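Local coordinates for protein leucine aminopeptidase (Legionella pneumophila, PDB 5GNE) that probably acts as a zinc-dependent aminopeptidase of the M28 family, removing residues from the N-terminal end of peptide substrates, at residues Ile96-Val102 with Val370-Asn375. Sequence-based numbering, arbitrary orientation.
Sequences INHEAQV and VELGLN
A buried carboxylate is tolerated where backbone donors meet it, and the contact between residues 96-102 and 370-375 is a compact example. Ile96 is extended, the chain bends at Asn97 (phi/psi -144/18), His98 takes the N-cap position, and the chain turns into the helix 99-106, whose first turn closes with Val102 N to His98 O at 3.0 Å. The partner is the last turn of the C-terminal helix 355-373, ended by the bond from Leu374 N to Val370 O (2.9 Å); Leu374 then leaves helical geometry. Two CA pairs set the register: Ile96 with Glu371 at 5.9 Å and Val102 with Val370 at 6.3 Å.

Glu371, with chi1 and chi2 both m, reaches across to two successive amides. Asn97 N donates to Glu371 OE1 at 3.0 Å, nearly straight at 164°, and His98 N donates to Glu371 OE2 at 3.0 Å with a more bent 140°. The two amides give each oxygen a donor, and OE2 has a second hydrogen-bond partner in the hydroxyl of Tyr301 on helix 288-302.

Apolar packing lies beside the carboxylate: Ile96 CG2 is 3.6 Å and Val102 CG2 3.7 Å from Glu371 OE2. Val102 CG2 packs on Val370 CG1 at 3.6 Å; Val370 CG1 also meets His98 CB at 3.7 Å and Gln101 CB at 4.0 Å. Phe224 touches both Gln101 and Val370. The contact is structural packing, away from the zinc site. Its chemistry implies that a side chain far away in sequence supplies acceptors to the amides of Asn97 and of the N-cap residue His98, just ahead of the helix, while those amides and Tyr301 satisfy the largely buried carboxylate.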
ATOM      1  N   ILE A  96      12.668 -16.817 -13.303  1.00 45.63           N
ATOM      2  CA  ILE A  96      12.829 -15.581 -14.077  1.00 50.40           C
ATOM      3  C   ILE A  96      13.271 -15.905 -15.539  1.00 57.51           C
ATOM      4  O   ILE A  96      14.438 -16.156 -15.792  1.00 60.20           O
ATOM      5  CB  ILE A  96      13.827 -14.659 -13.379  1.00 46.92           C
ATOM      6  CG1 ILE A  96      13.299 -14.279 -11.994  1.00 50.71           C
ATOM      7  CG2 ILE A  96      14.036 -13.399 -14.170  1.00 53.03           C
ATOM      8  CD1 ILE A  96      14.272 -13.451 -11.172  1.00 47.26           C
ATOM      9  N   ASN A  97      12.342 -15.919 -16.490  1.00 59.79           N
ATOM     10  CA  ASN A  97      12.583 -16.576 -17.785  1.00 60.74           C
ATOM     11  C   ASN A  97      11.943 -15.875 -18.993  1.00 54.62           C
ATOM     12  O   ASN A  97      11.701 -16.486 -20.042  1.00 55.94           O
ATOM     13  CB  ASN A  97      12.087 -18.026 -17.662  1.00 57.81           C
ATOM     14  CG  ASN A  97      10.694 -18.098 -17.083  1.00 54.60           C
ATOM     15  OD1 ASN A  97      10.084 -17.067 -16.750  1.00 67.71           O
ATOM     16  ND2 ASN A  97      10.217 -19.303 -16.872  1.00 53.04           N
ATOM     17  N   HIS A  98      11.602 -14.620 -18.774  1.00 57.11           N
ATOM     18  CA  HIS A  98      10.822 -13.771 -19.652  1.00 55.52           C
ATOM     19  C   HIS A  98      11.510 -12.463 -20.026  1.00 56.44           C
ATOM     20  O   HIS A  98      10.845 -11.415 -20.149  1.00 57.97           O
ATOM     21  CB  HIS A  98       9.515 -13.584 -18.866  1.00 63.38           C
ATOM     22  CG  HIS A  98       8.738 -14.853 -18.769  1.00 68.97           C
ATOM     23  ND1 HIS A  98       7.395 -14.897 -18.524  1.00 85.56           N
ATOM     24  CD2 HIS A  98       9.032 -16.068 -19.301  1.00 66.89           C
ATOM     25  CE1 HIS A  98       6.964 -16.134 -18.620  1.00 59.78           C
ATOM     26  NE2 HIS A  98       7.927 -16.849 -19.188  1.00 62.22           N
ATOM     27  N   GLU A  99      12.807 -12.519 -20.310  1.00 51.62           N
ATOM     28  CA  GLU A  99      13.596 -11.308 -20.506  1.00 51.31           C
ATOM     29  C   GLU A  99      13.094 -10.469 -21.683  1.00 61.71           C
ATOM     30  O   GLU A  99      13.031  -9.241 -21.591  1.00 63.18           O
ATOM     31  CB  GLU A  99      15.081 -11.643 -20.716  1.00 65.02           C
ATOM     32  CG  GLU A  99      15.900 -10.414 -21.163  1.00103.90           C
ATOM     33  CD  GLU A  99      17.414 -10.568 -20.991  1.00114.97           C
ATOM     34  OE1 GLU A  99      17.862 -11.467 -20.235  1.00121.83           O
ATOM     35  OE2 GLU A  99      18.148  -9.727 -21.560  1.00111.13           O
ATOM     36  N   ALA A 100      12.703 -11.113 -22.781  1.00 52.75           N
ATOM     37  CA  ALA A 100      12.246 -10.345 -23.945  1.00 44.31           C
ATOM     38  C   ALA A 100      11.013  -9.548 -23.596  1.00 50.21           C
ATOM     39  O   ALA A 100      10.924  -8.362 -23.917  1.00 50.34           O
ATOM     40  CB  ALA A 100      11.972 -11.246 -25.097  1.00 40.88           C
ATOM     41  N   GLN A 101      10.060 -10.194 -22.930  1.00 52.88           N
ATOM     42  CA  GLN A 101       8.829  -9.503 -22.581  1.00 50.68           C
ATOM     43  C   GLN A 101       9.071  -8.368 -21.591  1.00 48.95           C
ATOM     44  O   GLN A 101       8.535  -7.270 -21.754  1.00 55.98           O
ATOM     45  CB  GLN A 101       7.789 -10.482 -22.032  1.00 53.14           C
ATOM     46  CG  GLN A 101       7.271 -11.505 -23.062  1.00 60.62           C
ATOM     47  CD  GLN A 101       8.103 -12.765 -23.178  1.00 66.24           C
ATOM     48  OE1 GLN A 101       9.299 -12.795 -22.868  1.00 66.58           O
ATOM     49  NE2 GLN A 101       7.466 -13.821 -23.654  1.00 70.36           N
ATOM     50  N   VAL A 102       9.917  -8.613 -20.597  1.00 46.01           N
ATOM     51  CA  VAL A 102      10.228  -7.605 -19.598  1.00 42.20           C
ATOM     52  C   VAL A 102      10.837  -6.367 -20.279  1.00 55.85           C
ATOM     53  O   VAL A 102      10.448  -5.232 -19.992  1.00 60.07           O
ATOM     54  CB  VAL A 102      11.179  -8.187 -18.515  1.00 55.75           C
ATOM     55  CG1 VAL A 102      11.728  -7.091 -17.604  1.00 34.69           C
ATOM     56  CG2 VAL A 102      10.444  -9.277 -17.691  1.00 43.42           C
ATOM     57  N   VAL A 370       5.384  -9.356 -15.074  1.00 38.27           N
ATOM     58  CA  VAL A 370       5.651 -10.272 -16.183  1.00 36.64           C
ATOM     59  C   VAL A 370       6.100 -11.631 -15.665  1.00 44.64           C
ATOM     60  O   VAL A 370       5.592 -12.673 -16.089  1.00 53.05           O
ATOM     61  CB  VAL A 370       6.720  -9.714 -17.158  1.00 41.65           C
ATOM     62  CG1 VAL A 370       7.171 -10.784 -18.138  1.00 42.48           C
ATOM     63  CG2 VAL A 370       6.167  -8.525 -17.916  1.00 33.33           C
ATOM     64  N   GLU A 371       7.078 -11.653 -14.774  1.00 44.10           N
ATOM     65  CA  GLU A 371       7.614 -12.942 -14.392  1.00 49.98           C
ATOM     66  C   GLU A 371       6.632 -13.770 -13.550  1.00 53.91           C
ATOM     67  O   GLU A 371       6.639 -15.006 -13.636  1.00 49.42           O
ATOM     68  CB  GLU A 371       8.951 -12.774 -13.701  1.00 37.93           C
ATOM     69  CG  GLU A 371       9.976 -12.105 -14.625  1.00 41.68           C
ATOM     70  CD  GLU A 371      10.485 -13.022 -15.727  1.00 48.27           C
ATOM     71  OE1 GLU A 371      10.034 -14.177 -15.808  1.00 49.13           O
ATOM     72  OE2 GLU A 371      11.362 -12.608 -16.510  1.00 49.14           O
ATOM     73  N   LEU A 372       5.779 -13.114 -12.766  1.00 41.67           N
ATOM     74  CA  LEU A 372       4.691 -13.842 -12.105  1.00 39.20           C
ATOM     75  C   LEU A 372       3.507 -14.089 -13.063  1.00 46.39           C
ATOM     76  O   LEU A 372       2.890 -15.164 -13.048  1.00 40.28           O
ATOM     77  CB  LEU A 372       4.224 -13.079 -10.872  1.00 31.97           C
ATOM     78  CG  LEU A 372       5.160 -13.114  -9.663  1.00 44.66           C
ATOM     79  CD1 LEU A 372       4.635 -12.238  -8.559  1.00 37.50           C
ATOM     80  CD2 LEU A 372       5.252 -14.533  -9.158  1.00 41.54           C
ATOM     81  N   GLY A 373       3.202 -13.086 -13.891  1.00 41.96           N
ATOM     82  CA  GLY A 373       2.053 -13.093 -14.783  1.00 39.30           C
ATOM     83  C   GLY A 373       2.102 -14.150 -15.873  1.00 50.94           C
ATOM     84  O   GLY A 373       1.073 -14.608 -16.358  1.00 50.97           O
ATOM     85  N   LEU A 374       3.316 -14.527 -16.257  1.00 53.64           N
ATOM     86  CA  LEU A 374       3.527 -15.567 -17.244  1.00 51.44           C
ATOM     87  C   LEU A 374       4.342 -16.794 -16.697  1.00 55.99           C
ATOM     88  O   LEU A 374       4.702 -17.690 -17.449  1.00 60.17           O
ATOM     89  CB  LEU A 374       4.257 -14.934 -18.432  1.00 38.07           C
ATOM     90  CG  LEU A 374       3.887 -13.610 -19.084  1.00 48.40           C
ATOM     91  CD1 LEU A 374       4.983 -13.166 -20.060  1.00 43.99           C
ATOM     92  CD2 LEU A 374       2.579 -13.797 -19.847  1.00 41.14           C
ATOM     93  N   ASN A 375       4.560 -16.853 -15.384  1.00 64.71           N
ATOM     94  CA  ASN A 375       5.241 -17.981 -14.690  1.00 63.64           C
ATOM     95  C   ASN A 375       6.559 -18.481 -15.308  1.00 58.17           C
ATOM     96  O   ASN A 375       7.623 -17.886 -15.095  1.00 53.66           O
ATOM     97  CB  ASN A 375       4.301 -19.167 -14.568  1.00 71.48           C
ATOM     98  CG  ASN A 375       2.963 -18.787 -14.016  1.00 75.03           C
ATOM     99  OD1 ASN A 375       2.297 -17.869 -14.504  1.00 68.30           O
ATOM    100  ND2 ASN A 375       2.550 -19.504 -12.988  1.00 84.18           N
TER